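Long-range contact in uncharacterized conserved protein YndB, AHSA1/START domain (Micromonospora chersina, PDB 6V04), which is of unknown function but, as a START/Bet v1-like protein of the dynemicin biosynthetic locus, probably takes part in making that enediyne: residues Trp185-Phe197 against Arg256-Ala268. Numbering follows the deposited sequence.
Sequences WFFVVDEEGPRRF and RTLRHRFAATWTA
In the second half of the chain, whose antiparallel sheet and long C-terminal helix repeat the START/Bet v1-like topology of the first, helix 252-277 packs against the hairpin of strands 183-187 and 196-205, and Arg-261 plugs into the hairpin's connecting loop. Its guanidinium grips Asp-190 side-on in a salt bridge: Arg-261 NE donates to the syn lone pair of Asp-190 OD2 at 2.8 Å (159° at the hydrogen), while Arg-261 NH2 reaches Asp-190 OD1 at 2.9 Å. Glu-192 OE1 adds a long bridge, 3.9 Å from Arg-261 NE. The bend at chi3 (64°) swings the group so that NH1 and NH2 also converge end-on upon Pro-194 O, Arg-261 NH2 at 2.8 Å from above the carbonyl plane and NH1 within it, on a lone pair. Backbone of Glu-192 and Gly-193 covers one guanidinium face and Val-188 CG1 the other. Asp-190 is fixed in turn by an Asx turn: Glu-192 N meets OD1 from the opposite face of the carboxylate to NH2. One water joins Asp-190 OD2 to Arg-261 O, and a second links NH1 with Gly-193 O.

Alongside lies the apolar half. Val-188 CG2 sits over the face of Phe-262, 3.7 Å from the ring centroid, a CH-pi contact. Phe-262 turns its edge to the face of Phe-197 (planes at 67°), with Phe-262 CE1 3.8 Å from Phe-197 CZ. Phe-186 CE1 comes to 3.5 Å from Phe-262 CE2, the rings near parallel but slid apart; Phe-186 also meets Trp-266, whose NE1 is hydrogen-bonded to His-242 ND1.

Replacing Arg-261 with a leucine would probably leave the Asp-190 carboxylate and Pro-194 O without their charged donor. Four hydrogen bonds to the loop, and a fifth to water, suggest that charge pairing and a neutral carbonyl together hold it beside an aromatic cluster.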
ATOM      1  N   TRP A 185      -3.377  25.109  -2.023  1.00 27.44           N
ATOM      2  CA  TRP A 185      -2.369  24.421  -2.820  1.00 24.70           C
ATOM      3  C   TRP A 185      -1.917  23.134  -2.149  1.00 25.97           C
ATOM      4  O   TRP A 185      -1.792  23.072  -0.927  1.00 26.03           O
ATOM      5  CB  TRP A 185      -1.114  25.281  -3.037  1.00 25.83           C
ATOM      6  CG  TRP A 185      -1.323  26.645  -3.596  1.00 27.85           C
ATOM      7  CD1 TRP A 185      -1.109  27.824  -2.958  1.00 34.24           C
ATOM      8  CD2 TRP A 185      -1.764  26.970  -4.912  1.00 28.88           C
ATOM      9  NE1 TRP A 185      -1.382  28.873  -3.799  1.00 35.72           N
ATOM     10  CE2 TRP A 185      -1.797  28.373  -5.003  1.00 33.28           C
ATOM     11  CE3 TRP A 185      -2.140  26.213  -6.023  1.00 28.42           C
ATOM     12  CZ2 TRP A 185      -2.176  29.040  -6.167  1.00 33.67           C
ATOM     13  CZ3 TRP A 185      -2.518  26.883  -7.182  1.00 32.49           C
ATOM     14  CH2 TRP A 185      -2.548  28.274  -7.234  1.00 33.50           C
ATOM     15  N   PHE A 186      -1.632  22.129  -2.973  1.00 23.50           N
ATOM     16  CA  PHE A 186      -1.009  20.873  -2.574  1.00 23.87           C
ATOM     17  C   PHE A 186       0.255  20.720  -3.406  1.00 23.65           C
ATOM     18  O   PHE A 186       0.207  20.878  -4.628  1.00 23.91           O
ATOM     19  CB  PHE A 186      -1.982  19.713  -2.818  1.00 25.77           C
ATOM     20  CG  PHE A 186      -1.535  18.390  -2.272  1.00 22.38           C
ATOM     21  CD1 PHE A 186      -0.649  17.591  -2.980  1.00 22.50           C
ATOM     22  CD2 PHE A 186      -2.055  17.908  -1.073  1.00 22.42           C
ATOM     23  CE1 PHE A 186      -0.256  16.365  -2.511  1.00 24.67           C
ATOM     24  CE2 PHE A 186      -1.662  16.675  -0.589  1.00 24.85           C
ATOM     25  CZ  PHE A 186      -0.773  15.899  -1.309  1.00 24.74           C
ATOM     26  N   PHE A 187       1.382  20.431  -2.757  1.00 24.12           N
ATOM     27  CA  PHE A 187       2.686  20.423  -3.420  1.00 24.87           C
ATOM     28  C   PHE A 187       3.284  19.026  -3.493  1.00 24.94           C
ATOM     29  O   PHE A 187       3.269  18.275  -2.510  1.00 24.74           O
ATOM     30  CB  PHE A 187       3.664  21.331  -2.691  1.00 25.96           C
ATOM     31  CG  PHE A 187       3.245  22.761  -2.667  1.00 28.01           C
ATOM     32  CD1 PHE A 187       3.368  23.549  -3.796  1.00 26.83           C
ATOM     33  CD2 PHE A 187       2.716  23.317  -1.526  1.00 29.16           C
ATOM     34  CE1 PHE A 187       2.981  24.881  -3.783  1.00 31.98           C
ATOM     35  CE2 PHE A 187       2.315  24.643  -1.507  1.00 28.67           C
ATOM     36  CZ  PHE A 187       2.461  25.428  -2.636  1.00 28.45           C
ATOM     37  N   VAL A 188       3.824  18.695  -4.665  1.00 25.43           N
ATOM     38  CA  VAL A 188       4.588  17.477  -4.902  1.00 25.94           C
ATOM     39  C   VAL A 188       5.991  17.934  -5.271  1.00 27.32           C
ATOM     40  O   VAL A 188       6.236  18.371  -6.406  1.00 27.99           O
ATOM     41  CB  VAL A 188       3.976  16.606  -6.002  1.00 25.70           C
ATOM     42  CG1 VAL A 188       4.832  15.386  -6.265  1.00 27.52           C
ATOM     43  CG2 VAL A 188       2.562  16.176  -5.600  1.00 24.64           C
ATOM     44  N   VAL A 189       6.913  17.835  -4.327  1.00 27.94           N
ATOM     45  CA  VAL A 189       8.241  18.422  -4.455  1.00 29.41           C
ATOM     46  C   VAL A 189       9.224  17.294  -4.759  1.00 33.42           C
ATOM     47  O   VAL A 189       9.613  16.528  -3.872  1.00 35.79           O
ATOM     48  CB  VAL A 189       8.627  19.206  -3.196  1.00 31.13           C
ATOM     49  CG1 VAL A 189       9.999  19.854  -3.367  1.00 37.07           C
ATOM     50  CG2 VAL A 189       7.569  20.249  -2.871  1.00 32.69           C
ATOM     51  N   ASP A 190       9.637  17.190  -6.016  1.00 31.51           N
ATOM     52  CA  ASP A 190      10.593  16.180  -6.449  1.00 32.96           C
ATOM     53  C   ASP A 190      11.287  16.724  -7.694  1.00 35.52           C
ATOM     54  O   ASP A 190      11.269  17.933  -7.939  1.00 36.92           O
ATOM     55  CB  ASP A 190       9.890  14.825  -6.655  1.00 32.28           C
ATOM     56  CG  ASP A 190       8.783  14.884  -7.675  1.00 40.28           C
ATOM     57  OD1 ASP A 190       8.748  15.837  -8.476  1.00 33.54           O
ATOM     58  OD2 ASP A 190       7.931  13.969  -7.678  1.00 34.13           O
ATOM     59  N   GLU A 191      11.899  15.852  -8.487  1.00 36.05           N
ATOM     60  CA  GLU A 191      12.648  16.316  -9.650  1.00 38.00           C
ATOM     61  C   GLU A 191      11.807  16.391 -10.922  1.00 41.87           C
ATOM     62  O   GLU A 191      12.363  16.629 -12.001  1.00 44.99           O
ATOM     63  CB  GLU A 191      13.874  15.430  -9.872  1.00 42.85           C
ATOM     64  CG  GLU A 191      14.878  15.525  -8.729  1.00 52.37           C
ATOM     65  CD  GLU A 191      16.242  14.963  -9.085  1.00 69.96           C
ATOM     66  OE1 GLU A 191      16.339  14.205 -10.073  1.00 76.71           O
ATOM     67  OE2 GLU A 191      17.219  15.286  -8.377  1.00 74.11           O
ATOM     68  N   GLU A 192      10.490  16.247 -10.815  1.00 41.37           N
ATOM     69  CA  GLU A 192       9.559  16.281 -11.943  1.00 41.35           C
ATOM     70  C   GLU A 192       8.523  17.384 -11.740  1.00 40.64           C
ATOM     71  O   GLU A 192       8.546  18.124 -10.751  1.00 47.70           O
ATOM     72  CB  GLU A 192       8.866  14.925 -12.109  1.00 43.27           C
ATOM     73  CG  GLU A 192       9.826  13.776 -12.386  1.00 63.36           C
ATOM     74  CD  GLU A 192       9.207  12.415 -12.120  1.00 74.59           C
ATOM     75  OE1 GLU A 192       9.051  12.051 -10.934  1.00 77.34           O
ATOM     76  OE2 GLU A 192       8.873  11.711 -13.096  1.00 74.76           O
ATOM     77  N   GLY A 193       7.588  17.480 -12.683  1.00 33.64           N
ATOM     78  CA  GLY A 193       6.539  18.471 -12.618  1.00 32.34           C
ATOM     79  C   GLY A 193       5.222  17.864 -13.058  1.00 47.04           C
ATOM     80  O   GLY A 193       5.187  16.774 -13.642  1.00 42.17           O
ATOM     81  N   PRO A 194       4.102  18.542 -12.776  1.00 51.03           N
ATOM     82  CA  PRO A 194       3.974  19.817 -12.059  1.00 53.38           C
ATOM     83  C   PRO A 194       4.357  19.691 -10.580  1.00 35.38           C
ATOM     84  O   PRO A 194       4.355  18.579 -10.071  1.00 34.93           O
ATOM     85  CB  PRO A 194       2.479  20.158 -12.201  1.00 55.65           C
ATOM     86  CG  PRO A 194       1.928  19.203 -13.232  1.00 52.32           C
ATOM     87  CD  PRO A 194       2.794  17.998 -13.177  1.00 51.16           C
ATOM     88  N   ARG A 195       4.686  20.809  -9.929  1.00 36.92           N
ATOM     89  CA  ARG A 195       4.934  20.847  -8.489  1.00 30.54           C
ATOM     90  C   ARG A 195       3.748  21.372  -7.687  1.00 26.85           C
ATOM     91  O   ARG A 195       3.470  20.868  -6.599  1.00 26.11           O
ATOM     92  CB  ARG A 195       6.162  21.714  -8.217  1.00 41.51           C
ATOM     93  CG  ARG A 195       6.505  21.901  -6.768  1.00 36.02           C
ATOM     94  CD  ARG A 195       7.945  22.387  -6.614  1.00 34.15           C
ATOM     95  NE  ARG A 195       8.918  21.377  -7.023  1.00 37.39           N
ATOM     96  CZ  ARG A 195      10.226  21.472  -6.809  1.00 35.65           C
ATOM     97  NH1 ARG A 195      10.723  22.535  -6.189  1.00 36.86           N
ATOM     98  NH2 ARG A 195      11.043  20.515  -7.207  1.00 36.60           N
ATOM     99  N   ARG A 196       3.022  22.354  -8.213  1.00 28.05           N
ATOM    100  CA  ARG A 196       1.938  23.030  -7.506  1.00 26.02           C
ATOM    101  C   ARG A 196       0.598  22.586  -8.073  1.00 25.27           C
ATOM    102  O   ARG A 196       0.355  22.717  -9.282  1.00 28.27           O
ATOM    103  CB  ARG A 196       2.104  24.545  -7.653  1.00 27.62           C
ATOM    104  CG  ARG A 196       0.985  25.394  -7.099  1.00 26.37           C
ATOM    105  CD  ARG A 196       1.195  26.874  -7.445  1.00 27.36           C
ATOM    106  NE  ARG A 196       2.481  27.366  -6.969  1.00 28.27           N
ATOM    107  CZ  ARG A 196       2.676  27.986  -5.812  1.00 28.99           C
ATOM    108  NH1 ARG A 196       1.666  28.189  -4.966  1.00 32.17           N
ATOM    109  NH2 ARG A 196       3.891  28.397  -5.491  1.00 29.54           N
ATOM    110  N   PHE A 197      -0.270  22.066  -7.209  1.00 24.37           N
ATOM    111  CA  PHE A 197      -1.596  21.618  -7.596  1.00 23.77           C
ATOM    112  C   PHE A 197      -2.661  22.386  -6.825  1.00 25.38           C
ATOM    113  O   PHE A 197      -2.511  22.641  -5.624  1.00 25.90           O
ATOM    114  CB  PHE A 197      -1.752  20.114  -7.330  1.00 23.19           C
ATOM    115  CG  PHE A 197      -0.812  19.274  -8.130  1.00 23.68           C
ATOM    116  CD1 PHE A 197       0.491  19.069  -7.705  1.00 24.16           C
ATOM    117  CD2 PHE A 197      -1.218  18.710  -9.324  1.00 23.90           C
ATOM    118  CE1 PHE A 197       1.369  18.309  -8.453  1.00 24.90           C
ATOM    119  CE2 PHE A 197      -0.345  17.953 -10.079  1.00 24.66           C
ATOM    120  CZ  PHE A 197       0.954  17.748  -9.643  1.00 25.18           C
ATOM    121  N   ARG A 256       0.166   7.255 -14.639  1.00 20.58           N
ATOM    122  CA  ARG A 256       1.052   6.456 -13.806  1.00 22.22           C
ATOM    123  C   ARG A 256       2.080   7.315 -13.087  1.00 22.09           C
ATOM    124  O   ARG A 256       2.363   7.100 -11.899  1.00 22.08           O
ATOM    125  CB  ARG A 256       1.745   5.412 -14.661  1.00 25.42           C
ATOM    126  CG  ARG A 256       2.768   4.615 -13.918  1.00 25.40           C
ATOM    127  CD  ARG A 256       3.327   3.537 -14.772  1.00 25.93           C
ATOM    128  NE  ARG A 256       4.297   2.744 -14.026  1.00 26.76           N
ATOM    129  CZ  ARG A 256       4.732   1.555 -14.412  1.00 27.17           C
ATOM    130  NH1 ARG A 256       4.278   1.012 -15.525  1.00 26.70           N
ATOM    131  NH2 ARG A 256       5.629   0.903 -13.673  1.00 28.36           N
ATOM    132  N   THR A 257       2.684   8.263 -13.798  1.00 21.14           N
ATOM    133  CA  THR A 257       3.697   9.105 -13.184  1.00 21.92           C
ATOM    134  C   THR A 257       3.103   9.952 -12.065  1.00 21.13           C
ATOM    135  O   THR A 257       3.701  10.086 -10.989  1.00 22.45           O
ATOM    136  CB  THR A 257       4.347   9.972 -14.269  1.00 23.39           C
ATOM    137  OG1 THR A 257       5.013   9.125 -15.210  1.00 26.91           O
ATOM    138  CG2 THR A 257       5.359  10.921 -13.674  1.00 26.65           C
ATOM    139  N   LEU A 258       1.920  10.527 -12.292  1.00 20.96           N
ATOM    140  CA  LEU A 258       1.255  11.269 -11.232  1.00 21.13           C
ATOM    141  C   LEU A 258       0.988  10.374 -10.031  1.00 20.24           C
ATOM    142  O   LEU A 258       1.260  10.764  -8.895  1.00 20.84           O
ATOM    143  CB  LEU A 258      -0.049  11.871 -11.742  1.00 21.53           C
ATOM    144  CG  LEU A 258       0.117  13.096 -12.639  1.00 22.63           C
ATOM    145  CD1 LEU A 258      -1.137  13.305 -13.463  1.00 25.43           C
ATOM    146  CD2 LEU A 258       0.448  14.347 -11.824  1.00 23.90           C
ATOM    147  N   ARG A 259       0.432   9.182 -10.259  1.00 19.46           N
ATOM    148  CA  ARG A 259       0.123   8.280  -9.148  1.00 18.28           C
ATOM    149  C   ARG A 259       1.381   7.961  -8.351  1.00 22.76           C
ATOM    150  O   ARG A 259       1.383   8.031  -7.115  1.00 21.49           O
ATOM    151  CB  ARG A 259      -0.527   7.006  -9.684  1.00 19.04           C
ATOM    152  CG  ARG A 259      -1.022   6.057  -8.606  1.00 18.34           C
ATOM    153  CD  ARG A 259       0.022   5.082  -8.117  1.00 19.84           C
ATOM    154  NE  ARG A 259      -0.643   4.168  -7.181  1.00 20.13           N
ATOM    155  CZ  ARG A 259      -0.091   3.616  -6.113  1.00 18.93           C
ATOM    156  NH1 ARG A 259       1.168   3.801  -5.779  1.00 19.38           N
ATOM    157  NH2 ARG A 259      -0.853   2.846  -5.332  1.00 19.79           N
ATOM    158  N   HIS A 260       2.469   7.636  -9.048  1.00 21.46           N
ATOM    159  CA  HIS A 260       3.735   7.320  -8.397  1.00 19.80           C
ATOM    160  C   HIS A 260       4.254   8.505  -7.581  1.00 23.32           C
ATOM    161  O   HIS A 260       4.653   8.352  -6.418  1.00 22.60           O
ATOM    162  CB  HIS A 260       4.727   6.882  -9.475  1.00 21.00           C
ATOM    163  CG  HIS A 260       5.945   6.186  -8.961  1.00 21.96           C
ATOM    164  ND1 HIS A 260       6.553   5.165  -9.655  1.00 24.25           N
ATOM    165  CD2 HIS A 260       6.674   6.364  -7.833  1.00 23.98           C
ATOM    166  CE1 HIS A 260       7.615   4.752  -8.986  1.00 27.03           C
ATOM    167  NE2 HIS A 260       7.713   5.467  -7.881  1.00 25.03           N
ATOM    168  N   ARG A 261       4.245   9.701  -8.166  1.00 22.44           N
ATOM    169  CA  ARG A 261       4.764  10.868  -7.460  1.00 22.79           C
ATOM    170  C   ARG A 261       3.918  11.206  -6.242  1.00 21.20           C
ATOM    171  O   ARG A 261       4.455  11.559  -5.182  1.00 22.53           O
ATOM    172  CB  ARG A 261       4.822  12.064  -8.399  1.00 24.40           C
ATOM    173  CG  ARG A 261       5.797  11.902  -9.560  1.00 27.72           C
ATOM    174  CD  ARG A 261       5.711  13.087 -10.509  1.00 27.49           C
ATOM    175  NE  ARG A 261       6.136  14.319  -9.844  1.00 27.48           N
ATOM    176  CZ  ARG A 261       5.551  15.507  -9.967  1.00 29.01           C
ATOM    177  NH1 ARG A 261       4.495  15.682 -10.756  1.00 37.26           N
ATOM    178  NH2 ARG A 261       6.048  16.543  -9.313  1.00 27.90           N
ATOM    179  N   PHE A 262       2.595  11.146  -6.380  1.00 21.25           N
ATOM    180  CA  PHE A 262       1.742  11.402  -5.228  1.00 21.27           C
ATOM    181  C   PHE A 262       1.889  10.313  -4.176  1.00 21.22           C
ATOM    182  O   PHE A 262       1.820  10.610  -2.978  1.00 21.72           O
ATOM    183  CB  PHE A 262       0.289  11.547  -5.673  1.00 20.06           C
ATOM    184  CG  PHE A 262      -0.076  12.939  -6.122  1.00 20.57           C
ATOM    185  CD1 PHE A 262       0.221  13.373  -7.403  1.00 20.96           C
ATOM    186  CD2 PHE A 262      -0.731  13.811  -5.273  1.00 21.90           C
ATOM    187  CE1 PHE A 262      -0.133  14.646  -7.822  1.00 22.71           C
ATOM    188  CE2 PHE A 262      -1.094  15.082  -5.689  1.00 22.93           C
ATOM    189  CZ  PHE A 262      -0.790  15.506  -6.963  1.00 21.71           C
ATOM    190  N   ALA A 263       2.123   9.057  -4.576  1.00 20.47           N
ATOM    191  CA  ALA A 263       2.335   8.014  -3.567  1.00 20.26           C
ATOM    192  C   ALA A 263       3.569   8.307  -2.723  1.00 22.16           C
ATOM    193  O   ALA A 263       3.563   8.109  -1.498  1.00 22.33           O
ATOM    194  CB  ALA A 263       2.455   6.646  -4.239  1.00 22.12           C
ATOM    195  N   ALA A 264       4.647   8.759  -3.359  1.00 20.78           N
ATOM    196  CA  ALA A 264       5.846   9.104  -2.610  1.00 21.67           C
ATOM    197  C   ALA A 264       5.582  10.290  -1.696  1.00 23.53           C
ATOM    198  O   ALA A 264       6.125  10.365  -0.584  1.00 23.01           O
ATOM    199  CB  ALA A 264       6.979   9.414  -3.581  1.00 24.40           C
ATOM    200  N   THR A 265       4.756  11.232  -2.154  1.00 21.74           N
ATOM    201  CA  THR A 265       4.416  12.388  -1.331  1.00 21.74           C
ATOM    202  C   THR A 265       3.638  11.958  -0.098  1.00 22.42           C
ATOM    203  O   THR A 265       3.919  12.416   1.017  1.00 23.01           O
ATOM    204  CB  THR A 265       3.618  13.392  -2.156  1.00 22.30           C
ATOM    205  OG1 THR A 265       4.464  13.903  -3.190  1.00 27.03           O
ATOM    206  CG2 THR A 265       3.146  14.563  -1.324  1.00 24.05           C
ATOM    207  N   TRP A 266       2.651  11.074  -0.274  1.00 20.93           N
ATOM    208  CA  TRP A 266       1.877  10.613   0.872  1.00 19.54           C
ATOM    209  C   TRP A 266       2.730   9.781   1.818  1.00 23.59           C
ATOM    210  O   TRP A 266       2.561   9.870   3.039  1.00 22.74           O
ATOM    211  CB  TRP A 266       0.654   9.826   0.408  1.00 19.89           C
ATOM    212  CG  TRP A 266      -0.456  10.731  -0.019  1.00 20.47           C
ATOM    213  CD1 TRP A 266      -0.932  10.922  -1.291  1.00 21.69           C
ATOM    214  CD2 TRP A 266      -1.219  11.611   0.827  1.00 21.02           C
ATOM    215  NE1 TRP A 266      -1.943  11.844  -1.276  1.00 22.37           N
ATOM    216  CE2 TRP A 266      -2.135  12.288   0.008  1.00 20.97           C
ATOM    217  CE3 TRP A 266      -1.209  11.883   2.201  1.00 22.53           C
ATOM    218  CZ2 TRP A 266      -3.031  13.222   0.504  1.00 23.34           C
ATOM    219  CZ3 TRP A 266      -2.113  12.802   2.701  1.00 23.52           C
ATOM    220  CH2 TRP A 266      -3.019  13.453   1.864  1.00 25.05           C
ATOM    221  N   THR A 267       3.666   8.992   1.285  1.00 21.09           N
ATOM    222  CA  THR A 267       4.588   8.254   2.143  1.00 20.30           C
ATOM    223  C   THR A 267       5.367   9.213   3.037  1.00 23.72           C
ATOM    224  O   THR A 267       5.492   8.990   4.246  1.00 23.47           O
ATOM    225  CB  THR A 267       5.529   7.409   1.288  1.00 21.37           C
ATOM    226  OG1 THR A 267       4.764   6.468   0.517  1.00 23.06           O
ATOM    227  CG2 THR A 267       6.523   6.660   2.140  1.00 25.07           C
ATOM    228  N   ALA A 268       5.860  10.309   2.464  1.00 22.48           N
ATOM    229  CA  ALA A 268       6.592  11.305   3.241  1.00 20.98           C
ATOM    230  C   ALA A 268       5.690  11.982   4.267  1.00 24.23           C
ATOM    231  O   ALA A 268       6.125  12.286   5.388  1.00 25.00           O
ATOM    232  CB  ALA A 268       7.190  12.335   2.298  1.00 24.33           C
TER
HETATM  233  O   HOH W   1       7.316  12.445  -5.587  1.00 38.24           O
HETATM  234  O   HOH W   2       3.760  14.428 -13.169  1.00 34.18           O